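Local coordinates for UL18 protein (Human herpesvirus 5, PDB 3D2U) that mimics host MHC class I and engages the inhibitory receptor LILRB1 to modulate natural killer cell activity and protect infected cells, at residues C265-T268 / T273-I276. The protein carries 4 engineered substitutions. Sequence-based numbering, arbitrary orientation.
Sequences CRVT and TVEI
Arg266 and Glu275 both leave their strands with CG trans to the main-chain nitrogen; the arginine then folds at chi3 (-65°), which turns its guanidinium toward the straight glutamate. The result is a cross-strand salt bridge carried by a single carboxylate oxygen: NE of Arg266 lies 3.0 Å from OE1 of Glu275, with a weak second bond from NH2 to that same atom. OE1 sits in the guanidinium plane, yet the arginine reaches it from above the carboxylate plane, the two flat groups being inclined by 52°. The other oxygen, OE2, is hydrogen-bonded to the hydroxyl of Tyr226 of strand 220-226, on the far side of strand 262-268, so the carboxylate is tied to both other strands of its three-stranded sheet.

Farther along this face, Thr268 and Thr273 join hydroxyl to hydroxyl, OG1 to OG1 at 2.9 Å, while CG2 of Thr273 rests 3.6 Å from CG of Arg266. Beneath the side chains runs regular antiparallel pairing. Val267 and Val274 exchange two backbone bonds, N of each to O of the other at 2.8 Å, and Cys265 N gives another to Ile276 O.

The opposite face is apolar. CG1 of Val274 packs 3.7 Å from CB of Val267, and Ile276 lies on the same face as Cys265. Val267, Val274 and Ile276 also touch Val193 of the facing sheet, and Cys265 is joined to Cys209 there by the disulfide characteristic of immunoglobulin domains. This last hairpin of the C1-set domain illustrates two-faced strand pairing: ionic and hydroxyl links on one side, apolar packing against the facing sheet on the other. OE1 and OE2 are both engaged, which should limit rotation of the carboxylate, and its partners would probably favour the ionised form.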
# COMPACT_ATOMS: atom_id res chain seq x y z
N CYS A 265 -1.69 -12.97 23.39
CA CYS A 265 -1.82 -12.96 21.95
C CYS A 265 -1.86 -14.39 21.45
O CYS A 265 -0.99 -15.19 21.77
CB CYS A 265 -0.64 -12.23 21.32
SG CYS A 265 -0.64 -12.27 19.50
N ARG A 266 -2.89 -14.72 20.67
CA ARG A 266 -3.06 -16.06 20.11
C ARG A 266 -2.70 -16.00 18.63
O ARG A 266 -3.24 -15.17 17.89
CB ARG A 266 -4.52 -16.53 20.30
CG ARG A 266 -4.84 -17.93 19.74
CD ARG A 266 -6.28 -18.37 20.07
NE ARG A 266 -6.50 -18.53 21.51
CZ ARG A 266 -7.70 -18.47 22.10
NH1 ARG A 266 -8.80 -18.25 21.39
NH2 ARG A 266 -7.78 -18.61 23.42
N VAL A 267 -1.79 -16.87 18.20
CA VAL A 267 -1.39 -16.90 16.80
C VAL A 267 -1.56 -18.30 16.22
O VAL A 267 -0.95 -19.26 16.70
CB VAL A 267 0.09 -16.45 16.62
CG1 VAL A 267 0.52 -16.64 15.15
CG2 VAL A 267 0.25 -14.99 17.02
N THR A 268 -2.41 -18.41 15.21
CA THR A 268 -2.67 -19.69 14.56
C THR A 268 -2.10 -19.66 13.15
O THR A 268 -2.48 -18.81 12.35
CB THR A 268 -4.19 -19.98 14.49
OG1 THR A 268 -4.71 -20.09 15.82
CG2 THR A 268 -4.48 -21.29 13.73
N THR A 273 -1.12 -23.44 17.00
CA THR A 273 -1.55 -22.22 17.67
C THR A 273 -0.63 -21.96 18.84
O THR A 273 -0.41 -22.84 19.66
CB THR A 273 -2.99 -22.36 18.22
OG1 THR A 273 -3.90 -22.55 17.13
CG2 THR A 273 -3.38 -21.10 18.99
N VAL A 274 -0.07 -20.75 18.91
CA VAL A 274 0.77 -20.39 20.03
C VAL A 274 0.06 -19.28 20.81
O VAL A 274 -0.67 -18.47 20.24
CB VAL A 274 2.19 -19.90 19.58
CG1 VAL A 274 2.10 -18.56 18.85
CG2 VAL A 274 3.08 -19.76 20.80
N GLU A 275 0.28 -19.24 22.12
CA GLU A 275 -0.34 -18.21 22.94
C GLU A 275 0.68 -17.68 23.94
O GLU A 275 1.30 -18.45 24.67
CB GLU A 275 -1.57 -18.77 23.67
CG GLU A 275 -2.57 -17.68 24.01
CD GLU A 275 -3.93 -18.21 24.45
OE1 GLU A 275 -4.51 -19.05 23.73
OE2 GLU A 275 -4.42 -17.77 25.52
N ILE A 276 0.86 -16.36 23.95
CA ILE A 276 1.80 -15.71 24.85
C ILE A 276 1.17 -14.55 25.62
O ILE A 276 0.30 -13.84 25.11
CB ILE A 276 3.06 -15.16 24.08
CG1 ILE A 276 2.66 -14.02 23.11
CG2 ILE A 276 3.74 -16.28 23.31
CD1 ILE A 276 1.77 -14.45 21.97